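Long-range contact in lipoate-protein ligase 1 (Plasmodium falciparum, PDB 5T8U), which belongs to the lipoate-protein ligase family, pairing a lipoyl protein ligase A/B-type catalytic domain with a smaller C-terminal domain, and holds lipoic acid in its pocket: residues Leu56-Asn61 against Gly104-Thr109. Residues are numbered along the deposited sequence; the frame is centred on the assembly and turned at random.
Sequences LFLWRN and GNVCFT. With LPA (lipoic acid), chain C.
The indole of Trp59 lies across the neighbouring strand and is held there from two directions. Over its six-membered ring sits Cys107, with CB 3.6 Å from the ring centroid in a CH-pi contact and SG higher above the same face, a sulfur-aromatic contact. Along the indole's edge, Trp59 NE1 donates a hydrogen bond to Thr109 OG1, which lies only 13° out of the ring plane (2.8 Å, N-H...O 151°); this bond fixes the rotation of the indole. Trp59 adopts the crowded first torsion, CG between the backbone N and the carbonyl carbon (chi1 44°), and this swings the ring over the partner strand. The far corner of the ring, CH2, reaches S8 of lipoic acid at 3.8 Å, and Cys107 SG approaches C8 of the ligand at 4.0 Å, so both residues touch the dithiolane end of the ligand. Asn61 ND2 lies 3.3 Å from Cys107 SG, while Asn61 OD1 is hydrogen-bonded to Asn25. A second shell sets the hydroxyl: Thr109 OG1 is also hydrogen-bonded to Glu29 OE2, and both Asn25 and Glu29 belong to helix 22-34, which packs on this side. Underneath, strands 56-59 and 105-109 run antiparallel, with Phe57-Thr109 and Trp59-Cys107 as hydrogen-bonded pairs and Leu58-Phe108 as the non-hydrogen-bonded pair between them. Trp59 N binds Cys107 O, and Cys107 N returns a bond to Trp59 O at 2.9 Å. On the reverse face Leu58 CD2 touches Val106 CG1 at 4.0 Å, and helix 213-227 packs against both residues. Two adjoining strands of the mixed central sheet in the lipoyl protein ligase A/B catalytic domain thus carry helices on both faces and supply Trp59 and Cys107 to the lipoic acid pocket.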
ATOM      1  N   LEU A  56     -14.130   4.006  -1.656  1.00 54.55           N
ATOM      2  CA  LEU A  56     -13.130   4.944  -1.167  1.00 54.61           C
ATOM      3  C   LEU A  56     -13.161   4.923   0.352  1.00 57.33           C
ATOM      4  O   LEU A  56     -14.217   5.134   0.951  1.00 58.52           O
ATOM      5  CB  LEU A  56     -13.387   6.363  -1.681  1.00 54.67           C
ATOM      6  CG  LEU A  56     -12.585   7.474  -0.992  1.00 54.58           C
ATOM      7  CD1 LEU A  56     -11.088   7.216  -1.094  1.00 54.23           C
ATOM      8  CD2 LEU A  56     -12.933   8.828  -1.583  1.00 55.08           C
ATOM      9  N   PHE A  57     -12.010   4.674   0.973  1.00 61.06           N
ATOM     10  CA  PHE A  57     -11.904   4.581   2.424  1.00 61.54           C
ATOM     11  C   PHE A  57     -10.850   5.567   2.907  1.00 63.55           C
ATOM     12  O   PHE A  57      -9.692   5.499   2.482  1.00 63.02           O
ATOM     13  CB  PHE A  57     -11.555   3.155   2.853  1.00 60.19           C
ATOM     14  CG  PHE A  57     -11.156   3.033   4.297  1.00 59.92           C
ATOM     15  CD1 PHE A  57     -11.936   3.595   5.292  1.00 60.30           C
ATOM     16  CD2 PHE A  57     -10.009   2.343   4.660  1.00 58.80           C
ATOM     17  CE1 PHE A  57     -11.577   3.484   6.621  1.00 61.14           C
ATOM     18  CE2 PHE A  57      -9.646   2.225   5.990  1.00 59.65           C
ATOM     19  CZ  PHE A  57     -10.433   2.797   6.972  1.00 60.52           C
ATOM     20  N   LEU A  58     -11.250   6.472   3.797  1.00 65.29           N
ATOM     21  CA  LEU A  58     -10.378   7.532   4.288  1.00 66.09           C
ATOM     22  C   LEU A  58     -10.030   7.285   5.749  1.00 64.72           C
ATOM     23  O   LEU A  58     -10.884   6.870   6.537  1.00 67.24           O
ATOM     24  CB  LEU A  58     -11.048   8.897   4.125  1.00 67.10           C
ATOM     25  CG  LEU A  58     -11.183   9.337   2.667  1.00 68.73           C
ATOM     26  CD1 LEU A  58     -12.383  10.252   2.473  1.00 69.96           C
ATOM     27  CD2 LEU A  58      -9.906  10.022   2.213  1.00 69.58           C
ATOM     28  N   TRP A  59      -8.773   7.541   6.109  0.97 58.73           N
ATOM     29  CA  TRP A  59      -8.316   7.245   7.460  0.97 57.60           C
ATOM     30  C   TRP A  59      -7.033   8.012   7.738  0.97 61.98           C
ATOM     31  O   TRP A  59      -6.298   8.381   6.820  0.97 62.17           O
ATOM     32  CB  TRP A  59      -8.105   5.739   7.661  0.97 57.05           C
ATOM     33  CG  TRP A  59      -7.392   5.045   6.524  0.97 56.10           C
ATOM     34  CD1 TRP A  59      -7.849   4.880   5.246  0.97 55.26           C
ATOM     35  CD2 TRP A  59      -6.110   4.404   6.573  0.97 57.33           C
ATOM     36  NE1 TRP A  59      -6.928   4.190   4.498  0.97 57.65           N
ATOM     37  CE2 TRP A  59      -5.853   3.884   5.288  0.97 57.81           C
ATOM     38  CE3 TRP A  59      -5.153   4.223   7.575  0.97 58.40           C
ATOM     39  CZ2 TRP A  59      -4.681   3.197   4.981  0.97 57.00           C
ATOM     40  CZ3 TRP A  59      -3.990   3.536   7.268  0.97 57.33           C
ATOM     41  CH2 TRP A  59      -3.764   3.035   5.982  0.97 57.68           C
ATOM     42  N   ARG A  60      -6.777   8.252   9.021  1.00 66.66           N
ATOM     43  CA  ARG A  60      -5.578   8.945   9.466  1.00 69.48           C
ATOM     44  C   ARG A  60      -4.939   8.160  10.602  1.00 68.82           C
ATOM     45  O   ARG A  60      -5.613   7.416  11.317  1.00 70.52           O
ATOM     46  CB  ARG A  60      -5.894  10.376   9.925  1.00 71.75           C
ATOM     47  CG  ARG A  60      -6.431  11.277   8.824  1.00 73.09           C
ATOM     48  CD  ARG A  60      -7.230  12.436   9.399  1.00 75.05           C
ATOM     49  NE  ARG A  60      -6.418  13.311  10.240  1.00 76.57           N
ATOM     50  CZ  ARG A  60      -6.907  14.297  10.986  1.00 78.07           C
ATOM     51  NH1 ARG A  60      -8.212  14.540  11.004  1.00 79.56           N
ATOM     52  NH2 ARG A  60      -6.092  15.042  11.718  1.00 78.80           N
ATOM     53  N   ASN A  61      -3.629   8.333  10.760  1.00 65.37           N
ATOM     54  CA  ASN A  61      -2.870   7.616  11.772  1.00 65.78           C
ATOM     55  C   ASN A  61      -1.954   8.581  12.510  1.00 69.07           C
ATOM     56  O   ASN A  61      -1.467   9.561  11.938  1.00 66.43           O
ATOM     57  CB  ASN A  61      -2.032   6.487  11.158  1.00 66.29           C
ATOM     58  CG  ASN A  61      -2.795   5.700  10.115  1.00 67.05           C
ATOM     59  OD1 ASN A  61      -3.565   4.797  10.438  1.00 68.17           O
ATOM     60  ND2 ASN A  61      -2.578   6.039   8.851  1.00 67.64           N
ATOM     61  N   GLY A 104      -1.002  14.999  10.454  0.98 68.70           N
ATOM     62  CA  GLY A 104      -0.863  15.980   9.401  0.98 70.74           C
ATOM     63  C   GLY A 104      -1.007  15.438   7.998  0.98 71.29           C
ATOM     64  O   GLY A 104      -0.814  16.188   7.037  0.98 72.82           O
ATOM     65  N   ASN A 105      -1.339  14.157   7.845  0.93 68.37           N
ATOM     66  CA  ASN A 105      -1.480  13.549   6.531  0.93 66.18           C
ATOM     67  C   ASN A 105      -2.707  12.652   6.515  0.93 64.14           C
ATOM     68  O   ASN A 105      -3.105  12.093   7.541  0.93 62.40           O
ATOM     69  CB  ASN A 105      -0.231  12.740   6.136  0.93 66.64           C
ATOM     70  CG  ASN A 105      -0.106  11.436   6.903  0.93 67.58           C
ATOM     71  OD1 ASN A 105       0.533  11.380   7.953  0.93 69.23           O
ATOM     72  ND2 ASN A 105      -0.705  10.377   6.371  0.93 66.14           N
ATOM     73  N   VAL A 106      -3.300  12.525   5.333  1.00 65.78           N
ATOM     74  CA  VAL A 106      -4.470  11.691   5.121  1.00 64.75           C
ATOM     75  C   VAL A 106      -4.033  10.414   4.415  1.00 65.08           C
ATOM     76  O   VAL A 106      -2.994  10.359   3.751  1.00 66.50           O
ATOM     77  CB  VAL A 106      -5.554  12.437   4.307  1.00 64.65           C
ATOM     78  CG1 VAL A 106      -6.844  11.626   4.225  1.00 63.67           C
ATOM     79  CG2 VAL A 106      -5.824  13.809   4.913  1.00 68.25           C
ATOM     80  N   CYS A 107      -4.836   9.365   4.570  1.00 64.47           N
ATOM     81  CA  CYS A 107      -4.614   8.088   3.904  1.00 63.73           C
ATOM     82  C   CYS A 107      -5.887   7.688   3.174  1.00 64.33           C
ATOM     83  O   CYS A 107      -6.967   7.648   3.776  1.00 62.66           O
ATOM     84  CB  CYS A 107      -4.214   6.989   4.897  1.00 62.75           C
ATOM     85  SG  CYS A 107      -2.638   7.262   5.742  1.00 61.37           S
ATOM     86  N   PHE A 108      -5.751   7.386   1.884  1.00 70.82           N
ATOM     87  CA  PHE A 108      -6.866   6.989   1.040  1.00 72.24           C
ATOM     88  C   PHE A 108      -6.672   5.552   0.576  1.00 71.24           C
ATOM     89  O   PHE A 108      -5.543   5.095   0.371  1.00 74.17           O
ATOM     90  CB  PHE A 108      -7.000   7.915  -0.178  1.00 71.14           C
ATOM     91  CG  PHE A 108      -5.828   7.858  -1.118  1.00 69.47           C
ATOM     92  CD1 PHE A 108      -5.809   6.956  -2.169  1.00 69.46           C
ATOM     93  CD2 PHE A 108      -4.747   8.708  -0.955  1.00 70.07           C
ATOM     94  CE1 PHE A 108      -4.733   6.901  -3.040  1.00 69.58           C
ATOM     95  CE2 PHE A 108      -3.669   8.659  -1.822  1.00 70.42           C
ATOM     96  CZ  PHE A 108      -3.663   7.754  -2.865  1.00 69.63           C
ATOM     97  N   THR A 109      -7.787   4.844   0.408  1.00 62.13           N
ATOM     98  CA  THR A 109      -7.771   3.452  -0.035  1.00 57.92           C
ATOM     99  C   THR A 109      -8.889   3.264  -1.051  1.00 58.51           C
ATOM    100  O   THR A 109     -10.071   3.293  -0.692  1.00 60.35           O
ATOM    101  CB  THR A 109      -7.942   2.492   1.142  1.00 55.27           C
ATOM    102  OG1 THR A 109      -6.892   2.706   2.094  1.00 54.34           O
ATOM    103  CG2 THR A 109      -7.911   1.039   0.671  1.00 54.80           C
TER
HETATM  104  C1  LPA C 401       5.935   4.871  -1.592  0.79 75.42           C
HETATM  105  O1  LPA C 401       6.278   6.082  -1.629  0.79 75.28           O
HETATM  106  C2  LPA C 401       4.473   4.500  -1.358  0.79 76.30           C
HETATM  107  O2  LPA C 401       6.798   3.968  -1.751  0.79 74.97           O
HETATM  108  C3  LPA C 401       4.087   4.866   0.072  0.79 76.78           C
HETATM  109  C4  LPA C 401       2.771   4.190   0.448  0.79 77.13           C
HETATM  110  C5  LPA C 401       2.567   4.319   1.957  0.79 78.68           C
HETATM  111  C6  LPA C 401       1.430   3.606   2.370  0.79 79.85           C
HETATM  112  S6  LPA C 401       1.538   3.290   3.874  0.79 81.08           S
HETATM  113  C7  LPA C 401      -0.195   4.710   2.146  0.79 79.36           C
HETATM  114  C8  LPA C 401      -1.163   4.442   3.385  0.79 79.70           C
HETATM  115  S8  LPA C 401      -0.276   3.305   4.515  0.79 80.81           S